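Local structure of microcompartments protein (Halothece sp. PCC 7418, 5VGU) at residues D4-L9 / L90-N95; L9-F14 / H63-A68; V33-I36 / R42-I45; I46-V51 / P80-N85. The protein forms hexamers that probably serve as tiles of the beta-carboxysome shell, the protein coat around the carbon-fixing microcompartment of cyanobacteria. One frame throughout, in Å; residues are numbered along the deposited sequence.

Interaction 1: D4-L9 / L90-N95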
loop_
_atom_site.group_PDB
_atom_site.type_symbol
_atom_site.label_atom_id
_atom_site.label_comp_id
_atom_site.label_asym_id
_atom_site.label_seq_id
_atom_site.Cartn_x
_atom_site.Cartn_y
_atom_site.Cartn_z
ATOM N N ASP A 4 -20.580 -18.572 15.344
ATOM C CA ASP A 4 -20.289 -17.591 16.383
ATOM C C ASP A 4 -20.367 -16.182 15.819
ATOM O O ASP A 4 -20.020 -15.932 14.655
ATOM C CB ASP A 4 -18.878 -17.799 16.966
ATOM C CG ASP A 4 -18.787 -18.980 17.909
ATOM O OD1 ASP A 4 -19.805 -19.655 18.148
ATOM O OD2 ASP A 4 -17.680 -19.232 18.409
ATOM N N ALA A 5 -20.756 -15.243 16.676
ATOM C CA ALA A 5 -20.777 -13.839 16.300
ATOM C C ALA A 5 -19.386 -13.363 15.917
ATOM O O ALA A 5 -18.364 -13.943 16.311
ATOM C CB ALA A 5 -21.294 -12.969 17.432
ATOM N N VAL A 6 -19.357 -12.287 15.145
ATOM C CA VAL A 6 -18.105 -11.636 14.786
ATOM C C VAL A 6 -18.169 -10.176 15.230
ATOM O O VAL A 6 -19.195 -9.502 15.085
ATOM C CB VAL A 6 -17.779 -11.806 13.274
ATOM C CG1 VAL A 6 -18.849 -11.371 12.396
ATOM C CG2 VAL A 6 -16.487 -11.051 12.896
ATOM N N GLY A 7 -17.079 -9.723 15.818
ATOM C CA GLY A 7 -16.884 -8.312 16.108
ATOM C C GLY A 7 -15.682 -7.796 15.339
ATOM O O GLY A 7 -14.653 -8.475 15.255
ATOM N N SER A 8 -15.806 -6.582 14.820
ATOM C CA SER A 8 -14.706 -5.972 14.104
ATOM C C SER A 8 -14.586 -4.526 14.539
ATOM O O SER A 8 -15.589 -3.808 14.602
ATOM C CB SER A 8 -14.916 -6.063 12.576
ATOM O OG SER A 8 -13.808 -5.485 11.891
ATOM N N LEU A 9 -13.358 -4.111 14.797
ATOM C CA LEU A 9 -13.048 -2.773 15.271
ATOM C C LEU A 9 -11.810 -2.281 14.539
ATOM O O LEU A 9 -10.841 -3.028 14.377
ATOM C CB LEU A 9 -12.842 -2.798 16.796
ATOM C CG LEU A 9 -12.462 -1.505 17.506
ATOM C CD1 LEU A 9 -12.996 -1.541 18.920
ATOM C CD2 LEU A 9 -10.953 -1.317 17.517
ATOM N N LEU A 90 -14.145 -13.310 3.604
ATOM C CA LEU A 90 -13.531 -12.262 4.400
ATOM C C LEU A 90 -12.657 -12.877 5.480
ATOM O O LEU A 90 -12.830 -14.045 5.842
ATOM C CB LEU A 90 -14.615 -11.366 5.012
ATOM C CG LEU A 90 -15.518 -10.643 4.008
ATOM C CD1 LEU A 90 -16.471 -9.704 4.749
ATOM C CD2 LEU A 90 -14.730 -9.859 2.938
ATOM N N PRO A 91 -11.657 -12.133 5.983
ATOM C CA PRO A 91 -10.694 -12.731 6.946
ATOM C C PRO A 91 -11.205 -12.720 8.380
ATOM O O PRO A 91 -10.702 -12.012 9.250
ATOM C CB PRO A 91 -9.451 -11.845 6.757
ATOM C CG PRO A 91 -10.020 -10.513 6.370
ATOM C CD PRO A 91 -11.217 -10.806 5.520
ATOM N N ILE A 92 -12.231 -13.534 8.646
ATOM C CA ILE A 92 -12.912 -13.532 9.938
ATOM C C ILE A 92 -13.048 -14.915 10.555
ATOM O O ILE A 92 -13.647 -15.034 11.628
ATOM C CB ILE A 92 -14.301 -12.871 9.844
ATOM C CG1 ILE A 92 -15.241 -13.686 8.928
ATOM C CG2 ILE A 92 -14.166 -11.430 9.385
ATOM C CD1 ILE A 92 -16.719 -13.306 9.087
ATOM N N ALA A 93 -12.544 -15.964 9.910
ATOM C CA ALA A 93 -12.710 -17.319 10.408
ATOM C C ALA A 93 -11.743 -17.616 11.552
ATOM O O ALA A 93 -10.677 -17.016 11.666
ATOM C CB ALA A 93 -12.499 -18.318 9.270
ATOM N N TYR A 94 -12.138 -18.548 12.410
ATOM C CA TYR A 94 -11.185 -19.201 13.281
ATOM C C TYR A 94 -10.103 -19.869 12.433
ATOM O O TYR A 94 -10.320 -20.197 11.260
ATOM C CB TYR A 94 -11.881 -20.244 14.157
ATOM C CG TYR A 94 -12.772 -19.714 15.249
ATOM C CD1 TYR A 94 -12.239 -19.208 16.429
ATOM C CD2 TYR A 94 -14.167 -19.773 15.126
ATOM C CE1 TYR A 94 -13.050 -18.748 17.444
ATOM C CE2 TYR A 94 -14.985 -19.312 16.138
ATOM C CZ TYR A 94 -14.421 -18.809 17.300
ATOM O OH TYR A 94 -15.220 -18.350 18.324
ATOM N N ASN A 95 -8.913 -20.005 13.012
ATOM C CA ASN A 95 -7.787 -20.629 12.332
ATOM C C ASN A 95 -6.977 -21.450 13.331
ATOM O O ASN A 95 -7.151 -21.351 14.547
ATOM C CB ASN A 95 -6.906 -19.582 11.643
ATOM C CG ASN A 95 -6.358 -18.571 12.625
ATOM O OD1 ASN A 95 -5.580 -18.926 13.498
ATOM N ND2 ASN A 95 -6.787 -17.317 12.506
#

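Interaction 2: L9-F14 / H63-A68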
loop_
_atom_site.group_PDB
_atom_site.type_symbol
_atom_site.label_atom_id
_atom_site.label_comp_id
_atom_site.label_asym_id
_atom_site.label_seq_id
_atom_site.Cartn_x
_atom_site.Cartn_y
_atom_site.Cartn_z
ATOM N N LEU A 9 -13.358 -4.111 14.797
ATOM C CA LEU A 9 -13.048 -2.773 15.271
ATOM C C LEU A 9 -11.810 -2.281 14.539
ATOM O O LEU A 9 -10.841 -3.028 14.377
ATOM C CB LEU A 9 -12.842 -2.798 16.796
ATOM C CG LEU A 9 -12.462 -1.505 17.506
ATOM C CD1 LEU A 9 -12.996 -1.541 18.920
ATOM C CD2 LEU A 9 -10.953 -1.317 17.517
ATOM N N GLU A 10 -11.824 -1.010 14.142
ATOM C CA GLU A 10 -10.751 -0.438 13.347
ATOM C C GLU A 10 -10.319 0.886 13.958
ATOM O O GLU A 10 -11.165 1.737 14.257
ATOM C CB GLU A 10 -11.227 -0.263 11.885
ATOM C CG GLU A 10 -10.208 0.213 10.885
ATOM C CD GLU A 10 -10.738 0.133 9.454
ATOM O OE1 GLU A 10 -11.244 -0.943 9.072
ATOM O OE2 GLU A 10 -10.628 1.145 8.724
ATOM N N THR A 11 -9.002 1.054 14.148
ATOM C CA THR A 11 -8.436 2.259 14.744
ATOM C C THR A 11 -7.499 2.962 13.773
ATOM O O THR A 11 -6.956 2.367 12.842
ATOM C CB THR A 11 -7.644 1.951 16.026
ATOM O OG1 THR A 11 -6.510 1.122 15.721
ATOM C CG2 THR A 11 -8.503 1.237 17.064
ATOM N N LYS A 12 -7.284 4.246 14.031
ATOM C CA LYS A 12 -6.156 4.957 13.454
ATOM C C LYS A 12 -4.942 4.673 14.329
ATOM O O LYS A 12 -4.935 5.019 15.517
ATOM C CB LYS A 12 -6.450 6.455 13.383
ATOM C CG LYS A 12 -5.409 7.270 12.606
ATOM C CD LYS A 12 -5.488 6.999 11.111
ATOM C CE LYS A 12 -4.823 8.109 10.320
ATOM N NZ LYS A 12 -5.208 8.049 8.877
ATOM N N GLY A 13 -3.932 4.030 13.752
ATOM C CA GLY A 13 -2.715 3.680 14.469
ATOM C C GLY A 13 -2.783 2.289 15.065
ATOM O O GLY A 13 -3.842 1.793 15.457
ATOM N N PHE A 14 -1.609 1.652 15.153
ATOM C CA PHE A 14 -1.513 0.295 15.657
ATOM C C PHE A 14 -1.672 0.249 17.178
ATOM O O PHE A 14 -2.359 -0.644 17.691
ATOM C CB PHE A 14 -0.183 -0.328 15.216
ATOM C CG PHE A 14 0.024 -1.717 15.737
ATOM C CD1 PHE A 14 -0.551 -2.806 15.108
ATOM C CD2 PHE A 14 0.739 -1.924 16.910
ATOM C CE1 PHE A 14 -0.383 -4.094 15.630
ATOM C CE2 PHE A 14 0.916 -3.197 17.417
ATOM C CZ PHE A 14 0.359 -4.277 16.780
ATOM N N HIS A 63 -13.694 1.291 24.752
ATOM C CA HIS A 63 -13.180 2.130 25.825
ATOM C C HIS A 63 -11.664 2.075 25.918
ATOM O O HIS A 63 -11.043 3.079 26.274
ATOM C CB HIS A 63 -13.854 1.733 27.135
ATOM C CG HIS A 63 -15.273 2.205 27.205
ATOM N ND1 HIS A 63 -16.305 1.549 26.566
ATOM C CD2 HIS A 63 -15.822 3.301 27.779
ATOM C CE1 HIS A 63 -17.433 2.207 26.766
ATOM N NE2 HIS A 63 -17.168 3.272 27.503
ATOM N N ALA A 64 -11.042 0.946 25.563
ATOM C CA ALA A 64 -9.590 0.849 25.656
ATOM C C ALA A 64 -8.891 1.711 24.615
ATOM O O ALA A 64 -7.733 2.103 24.823
ATOM C CB ALA A 64 -9.123 -0.595 25.499
ATOM N N VAL A 65 -9.543 2.000 23.483
ATOM C CA VAL A 65 -8.864 2.796 22.466
ATOM C C VAL A 65 -8.441 4.148 23.040
ATOM O O VAL A 65 -7.370 4.668 22.710
ATOM C CB VAL A 65 -9.739 2.965 21.210
ATOM C CG1 VAL A 65 -9.064 3.908 20.249
ATOM C CG2 VAL A 65 -9.993 1.611 20.523
ATOM N N ASP A 66 -9.274 4.743 23.900
ATOM C CA ASP A 66 -8.950 6.044 24.490
ATOM C C ASP A 66 -7.758 5.986 25.436
ATOM O O ASP A 66 -7.192 7.034 25.765
ATOM C CB ASP A 66 -10.160 6.605 25.227
ATOM C CG ASP A 66 -11.388 6.656 24.356
ATOM O OD1 ASP A 66 -11.273 7.079 23.184
ATOM O OD2 ASP A 66 -12.471 6.275 24.841
ATOM N N LYS A 67 -7.371 4.802 25.901
ATOM C CA LYS A 67 -6.190 4.678 26.737
ATOM C C LYS A 67 -4.893 4.732 25.937
ATOM O O LYS A 67 -3.822 4.848 26.543
ATOM C CB LYS A 67 -6.259 3.380 27.545
ATOM C CG LYS A 67 -7.569 3.214 28.342
ATOM C CD LYS A 67 -7.890 4.433 29.214
ATOM C CE LYS A 67 -9.152 4.218 30.053
ATOM N NZ LYS A 67 -9.016 3.087 31.022
ATOM N N ALA A 68 -4.946 4.642 24.603
ATOM C CA ALA A 68 -3.749 4.765 23.781
ATOM C C ALA A 68 -3.639 6.215 23.328
ATOM O O ALA A 68 -4.514 6.708 22.600
ATOM C CB ALA A 68 -3.796 3.824 22.573
#

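Interaction 3: V33-I36 / R42-I45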
loop_
_atom_site.group_PDB
_atom_site.type_symbol
_atom_site.label_atom_id
_atom_site.label_comp_id
_atom_site.label_asym_id
_atom_site.label_seq_id
_atom_site.Cartn_x
_atom_site.Cartn_y
_atom_site.Cartn_z
ATOM N N VAL A 33 -9.078 -13.499 16.244
ATOM C CA VAL A 33 -8.719 -14.420 15.170
ATOM C C VAL A 33 -7.769 -13.814 14.136
ATOM O O VAL A 33 -7.074 -14.569 13.433
ATOM C CB VAL A 33 -9.984 -14.988 14.481
ATOM C CG1 VAL A 33 -10.876 -15.666 15.498
ATOM C CG2 VAL A 33 -10.757 -13.941 13.719
ATOM N N GLY A 34 -7.701 -12.495 14.025
ATOM C CA GLY A 34 -6.842 -11.896 13.013
ATOM C C GLY A 34 -6.905 -10.385 13.051
ATOM O O GLY A 34 -7.675 -9.781 13.810
ATOM N N TYR A 35 -6.032 -9.777 12.245
ATOM C CA TYR A 35 -6.026 -8.336 12.056
ATOM C C TYR A 35 -5.701 -8.034 10.598
ATOM O O TYR A 35 -5.158 -8.876 9.868
ATOM C CB TYR A 35 -5.022 -7.627 12.992
ATOM C CG TYR A 35 -3.574 -7.575 12.511
ATOM C CD1 TYR A 35 -2.793 -8.726 12.490
ATOM C CD2 TYR A 35 -2.982 -6.371 12.111
ATOM C CE1 TYR A 35 -1.467 -8.689 12.073
ATOM C CE2 TYR A 35 -1.651 -6.325 11.689
ATOM C CZ TYR A 35 -0.906 -7.487 11.664
ATOM O OH TYR A 35 0.419 -7.471 11.246
ATOM N N ILE A 36 -6.035 -6.809 10.188
ATOM C CA ILE A 36 -5.830 -6.325 8.825
ATOM C C ILE A 36 -5.101 -4.991 8.886
ATOM O O ILE A 36 -5.508 -4.098 9.628
ATOM C CB ILE A 36 -7.160 -6.121 8.057
ATOM C CG1 ILE A 36 -8.095 -7.318 8.187
ATOM C CG2 ILE A 36 -6.876 -5.804 6.584
ATOM C CD1 ILE A 36 -9.487 -7.066 7.565
ATOM N N ARG A 42 -4.530 2.688 9.299
ATOM C CA ARG A 42 -5.668 2.093 9.989
ATOM C C ARG A 42 -5.479 0.578 10.089
ATOM O O ARG A 42 -4.905 -0.060 9.192
ATOM C CB ARG A 42 -6.970 2.473 9.285
ATOM C CG ARG A 42 -7.332 3.920 9.635
ATOM C CD ARG A 42 -8.414 4.515 8.779
ATOM N NE ARG A 42 -9.654 3.748 8.810
ATOM C CZ ARG A 42 -10.854 4.288 8.647
ATOM N NH1 ARG A 42 -10.986 5.598 8.470
ATOM N NH2 ARG A 42 -11.924 3.527 8.669
ATOM N N PHE A 43 -5.908 0.026 11.225
ATOM C CA PHE A 43 -5.741 -1.381 11.554
ATOM C C PHE A 43 -7.088 -1.914 12.023
ATOM O O PHE A 43 -7.792 -1.250 12.789
ATOM C CB PHE A 43 -4.690 -1.589 12.633
ATOM C CG PHE A 43 -3.289 -1.226 12.195
ATOM C CD1 PHE A 43 -2.853 0.077 12.237
ATOM C CD2 PHE A 43 -2.438 -2.200 11.724
ATOM C CE1 PHE A 43 -1.583 0.414 11.821
ATOM C CE2 PHE A 43 -1.141 -1.870 11.325
ATOM C CZ PHE A 43 -0.725 -0.565 11.372
ATOM N N THR A 44 -7.449 -3.095 11.534
ATOM C CA THR A 44 -8.706 -3.757 11.859
ATOM C C THR A 44 -8.413 -5.011 12.667
ATOM O O THR A 44 -7.531 -5.788 12.303
ATOM C CB THR A 44 -9.482 -4.160 10.583
ATOM O OG1 THR A 44 -9.464 -3.099 9.624
ATOM C CG2 THR A 44 -10.907 -4.536 10.890
ATOM N N ILE A 45 -9.180 -5.252 13.729
ATOM C CA ILE A 45 -9.087 -6.522 14.436
ATOM C C ILE A 45 -10.452 -7.199 14.393
ATOM O O ILE A 45 -11.487 -6.537 14.299
ATOM C CB ILE A 45 -8.590 -6.378 15.888
ATOM C CG1 ILE A 45 -9.348 -5.258 16.633
ATOM C CG2 ILE A 45 -7.069 -6.148 15.896
ATOM C CD1 ILE A 45 -9.018 -5.181 18.103
#

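Interaction 4: I46-V51 / P80-N85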
loop_
_atom_site.group_PDB
_atom_site.type_symbol
_atom_site.label_atom_id
_atom_site.label_comp_id
_atom_site.label_asym_id
_atom_site.label_seq_id
_atom_site.Cartn_x
_atom_site.Cartn_y
_atom_site.Cartn_z
ATOM N N ILE A 46 -10.436 -8.531 14.483
ATOM C CA ILE A 46 -11.626 -9.366 14.351
ATOM C C ILE A 46 -11.652 -10.343 15.518
ATOM O O ILE A 46 -10.690 -11.091 15.741
ATOM C CB ILE A 46 -11.661 -10.132 13.015
ATOM C CG1 ILE A 46 -11.627 -9.150 11.827
ATOM C CG2 ILE A 46 -12.902 -10.996 12.932
ATOM C CD1 ILE A 46 -10.250 -8.893 11.322
ATOM N N ILE A 47 -12.771 -10.384 16.225
ATOM C CA ILE A 47 -12.958 -11.343 17.301
ATOM C C ILE A 47 -14.164 -12.208 16.957
ATOM O O ILE A 47 -15.048 -11.798 16.207
ATOM C CB ILE A 47 -13.155 -10.696 18.694
ATOM C CG1 ILE A 47 -14.322 -9.703 18.672
ATOM C CG2 ILE A 47 -11.893 -10.016 19.156
ATOM C CD1 ILE A 47 -14.748 -9.215 20.049
ATOM N N ARG A 48 -14.182 -13.414 17.525
ATOM C CA ARG A 48 -15.307 -14.331 17.418
ATOM C C ARG A 48 -15.688 -14.835 18.798
ATOM O O ARG A 48 -14.836 -14.997 19.681
ATOM C CB ARG A 48 -14.985 -15.533 16.542
ATOM C CG ARG A 48 -14.554 -15.175 15.106
ATOM C CD ARG A 48 -15.689 -14.530 14.280
ATOM N NE ARG A 48 -16.812 -15.434 14.096
ATOM C CZ ARG A 48 -16.917 -16.368 13.159
ATOM N NH1 ARG A 48 -15.962 -16.559 12.260
ATOM N NH2 ARG A 48 -17.994 -17.143 13.137
ATOM N N GLY A 49 -16.971 -15.128 18.943
ATOM C CA GLY A 49 -17.489 -15.720 20.157
ATOM C C GLY A 49 -19.002 -15.651 20.174
ATOM O O GLY A 49 -19.652 -15.227 19.204
ATOM N N ASP A 50 -19.567 -16.100 21.295
ATOM C CA ASP A 50 -21.006 -15.940 21.497
ATOM C C ASP A 50 -21.386 -14.466 21.425
ATOM O O ASP A 50 -20.625 -13.592 21.840
ATOM C CB ASP A 50 -21.447 -16.537 22.841
ATOM C CG ASP A 50 -21.371 -18.058 22.866
ATOM O OD1 ASP A 50 -21.343 -18.690 21.783
ATOM O OD2 ASP A 50 -21.346 -18.628 23.983
ATOM N N VAL A 51 -22.575 -14.185 20.870
ATOM C CA VAL A 51 -22.982 -12.797 20.650
ATOM C C VAL A 51 -22.913 -11.962 21.926
ATOM O O VAL A 51 -22.435 -10.820 21.902
ATOM C CB VAL A 51 -24.377 -12.735 19.987
ATOM C CG1 VAL A 51 -25.496 -12.935 20.953
ATOM C CG2 VAL A 51 -24.565 -11.353 19.402
ATOM N N PRO A 80 -24.045 -10.699 14.400
ATOM C CA PRO A 80 -24.322 -11.733 15.398
ATOM C C PRO A 80 -24.161 -13.147 14.916
ATOM O O PRO A 80 -23.900 -14.020 15.763
ATOM C CB PRO A 80 -25.762 -11.427 15.818
ATOM C CG PRO A 80 -25.888 -9.966 15.623
ATOM C CD PRO A 80 -25.076 -9.646 14.401
ATOM N N ARG A 81 -24.368 -13.430 13.620
ATOM C CA ARG A 81 -24.376 -14.811 13.160
ATOM C C ARG A 81 -24.022 -14.870 11.672
ATOM O O ARG A 81 -24.918 -15.024 10.822
ATOM C CB ARG A 81 -25.765 -15.394 13.434
ATOM C CG ARG A 81 -25.874 -16.873 13.382
ATOM C CD ARG A 81 -27.246 -17.244 13.954
ATOM N NE ARG A 81 -27.361 -18.680 14.152
ATOM C CZ ARG A 81 -26.919 -19.326 15.229
ATOM N NH1 ARG A 81 -26.310 -18.670 16.216
ATOM N NH2 ARG A 81 -27.090 -20.635 15.314
ATOM N N PRO A 82 -22.738 -14.779 11.325
ATOM C CA PRO A 82 -22.353 -14.567 9.918
ATOM C C PRO A 82 -22.596 -15.770 9.013
ATOM O O PRO A 82 -22.407 -16.923 9.397
ATOM C CB PRO A 82 -20.852 -14.253 10.020
ATOM C CG PRO A 82 -20.419 -14.967 11.264
ATOM C CD PRO A 82 -21.564 -14.844 12.219
ATOM N N HIS A 83 -23.005 -15.474 7.781
ATOM C CA HIS A 83 -23.164 -16.492 6.753
ATOM C C HIS A 83 -21.811 -17.110 6.422
ATOM O O HIS A 83 -20.784 -16.414 6.347
ATOM C CB HIS A 83 -23.782 -15.837 5.506
ATOM C CG HIS A 83 -24.280 -16.793 4.466
ATOM N ND1 HIS A 83 -23.445 -17.477 3.607
ATOM C CD2 HIS A 83 -25.544 -17.151 4.122
ATOM C CE1 HIS A 83 -24.166 -18.227 2.791
ATOM N NE2 HIS A 83 -25.445 -18.049 3.083
ATOM N N GLU A 84 -21.819 -18.428 6.202
ATOM C CA GLU A 84 -20.590 -19.156 5.889
ATOM C C GLU A 84 -19.830 -18.570 4.694
ATOM O O GLU A 84 -18.598 -18.677 4.633
ATOM C CB GLU A 84 -20.946 -20.622 5.622
ATOM C CG GLU A 84 -19.772 -21.569 5.385
ATOM C CD GLU A 84 -20.215 -22.916 4.806
ATOM O OE1 GLU A 84 -21.435 -23.147 4.691
ATOM O OE2 GLU A 84 -19.346 -23.741 4.456
ATOM N N ASN A 85 -20.533 -18.007 3.708
ATOM C CA ASN A 85 -19.857 -17.409 2.549
ATOM C C ASN A 85 -19.044 -16.183 2.951
ATOM O O ASN A 85 -17.951 -15.953 2.414
ATOM C CB ASN A 85 -20.919 -17.071 1.500
ATOM C CG ASN A 85 -20.370 -16.668 0.159
ATOM O OD1 ASN A 85 -19.147 -16.504 -0.081
ATOM N ND2 ASN A 85 -21.294 -16.470 -0.745
#

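Interaction 1: D4-L9 / L90-N95
Tyr94 and Asp4 make the polar half of this contact. The phenol hydroxyl of Tyr94 gives a hydrogen bond to the carboxylate of Asp4, with OH to OD2 at 2.6 Å. OD2 takes it on its anti lone pair, away from OD1. OD2 lies at the ring edge, near its plane, and the carboxylate and ring planes are 76° apart. Tyr94 CG lies anti to its own carbonyl carbon (chi1 -71°), which sends the ring across to the residue just before strand 5-12. A phenylalanine in place of Tyr94 would probably leave Asp4 OD2 without this donor and the carboxylate freer to turn. The ring also makes a cation-pi contact with Arg102.

The apolar half is a single touch. Val6 CG2 meets Ile92 CB at 4.2 Å, and the two side chains cross at about a right angle. The touch is light, but both residues are buried.

A backbone bond shapes the loop. Ile92 N bonds to Leu90 O at 2.9 Å, closing an inverse gamma turn centred on Pro91 just after helix 84-89. Separately, the side chain of Arg48 bridges the two segments through backbone oxygens of both.

The contact belongs to the BMC fold: the chain beyond helix 84-89 folds back over the sheet face that carries Val6, while helix 51-65 packs on the Ala5 and Leu9 side.

Interaction 2: L9-F14 / H63-A68
Leu9 opens the contact by bringing CD2 to Val65 CG2 at 4.3 Å. This is a loose apolar touch in a buried place. Met58 and Ile62 of helix 51-65 also pack on Leu9.

Glu10 points to the other side of the strand. There its carboxylate makes a salt bridge with Arg42, and OE1 accepts from the backbone N of Phe14 in the second subunit.

Thr11 carries the closer touch. Its methyl CG2 sits 3.8 Å from Val65 CG2 and 4.2 Å from Val65 CG1, so it meets both branches of the valine. The two side chains pass alongside, running opposite ways. Thr11 OG1 lies between its own backbone N and carbonyl carbon (chi1 64°), and this rotation splits the work of the side chain. The methyl goes to Val65, and the hydroxyl donates to Gly13 O at 2.8 Å. The C=O...OG1 angle at Gly13 is 163°, nearly along the C=O axis. With an alanine here, Gly13 O would probably lose its hydroxyl donor and a gap would open beside Val65.

Gly13 has a positive phi of 93°. A CB in this conformation would be jammed against the carbonyl O of Lys12.

Across the contact, a type I turn runs from Val65 to Ala68, with Ala68 N bonded to Val65 O at 3.1 Å.

The contact therefore joins the far end of strand 5-12 to the last part of helix 51-65. Helix 14-27 packs alongside through Val17, Ala20 and Met24, and strands 42-49 and 72-79 flank strand 5-12 in the sheet.

Interaction 3: V33-I36 / R42-I45
Tyr35 and Ile36 run antiparallel to Thr44 and Ile45, with the short strand axes 4.5 Å apart at their closest and their directions 165° apart. Ile36 and Thr44 form a hydrogen-bonded pair. Ile36 N donates to Thr44 O at 2.8 Å, and Thr44 N donates to Ile36 O at 2.9 Å. Tyr35 and Ile45 form the next, non-hydrogen-bonded pair, where Tyr35 CA makes a CA-H...O contact with Thr44 O.

The side chains divide between the two faces. On one face Tyr35 CB rests against Ile45 CG2 at 3.8 Å. The Tyr35 ring leaves between its own backbone N and carbonyl carbon (chi1 84°) and lies beside Phe43, both pointing the same way. The rings meet edge to edge, with CE2 of Tyr35 4.2 Å from CD2 of Phe43. They do not stack. On the other face Ile36 and Thr44 lie side by side, CB to CB 4.0 Å apart. Thr44 OG1 is hydrogen-bonded to Glu10 OE1, so its polar end serves strand 5-12.

These segments are part of the hairpin of strands 30-39 and 42-49. Strand 5-12 flanks strand 42-49 on its other edge, helix 14-27 packs on Phe43 and Ile45, and Phe14 of the second subunit packs on Ile36 and Thr44.

Interaction 4: I46-V51 / P80-N85
Arg48 and Pro82 form the buried part of this contact. Pro82 CG lies over one face of the guanidinium, 3.8 Å from NH2. The two side chains approach from opposing sides. The arginine chain is bent at chi2 (-66°) and chi3 (-63°), and these bends fold the flat group back toward the proline. Its nitrogens are well occupied. NE donates to Ala5 O, NH1 to Ile92 O, and NH2 to Asp4 O and Ser2 O. NH1 also forms a salt bridge with Glu87. With its nitrogens gripped in this way, the group is probably held from turning, so the proline ring packs on a steady face.

The second touch is as close but lies toward solvent. Val51 CG2 meets Pro80 CB at 3.8 Å and Pro80 CA at 4.0 Å. The side chains cross obliquely. Val51 begins helix 51-65, and Pro80 directly follows strand 72-79. No hydrogen bond joins the two segments.

Farther along, His83 is the N-cap of helix 84-89. Its ND1 accepts from Asn85 N at 3.0 Å with 164° at the hydrogen, and the donor lies near the ring plane. The backbone N of His83 bonds to Asp22 of the second subunit, so this turn also faces a neighbour in the hexamer.

The chemistry implies a division of labour. The arginine nitrogens take the polar bonds and the charge pairing, one face of the group accepts an apolar proline, and the cation is probably stabilised by the carbonyls and the carboxylate around it.

Overall arrangement
All four contacts are built on one antiparallel sheet. Interactions 1 and 4 are neighbours, with centres 6 Å apart, and share the bonds of Arg48. Interaction 2 lies across the centre of the chain, about 18 Å from interaction 1 and 22 Å from interaction 4. Interaction 3 sits between, about 10 Å from interaction 1 and 12 Å from interaction 2, which it meets through the Glu10-Arg42 salt bridge. Along the chain interaction 1 encloses the other three, interaction 3 is nested inside interaction 2, and interactions 2 and 4 cross. Strand 5-12 serves interactions 1 and 2; strand 42-49 serves 3 and 4. All four reach neighbouring subunits, so core and interfaces probably share these strands.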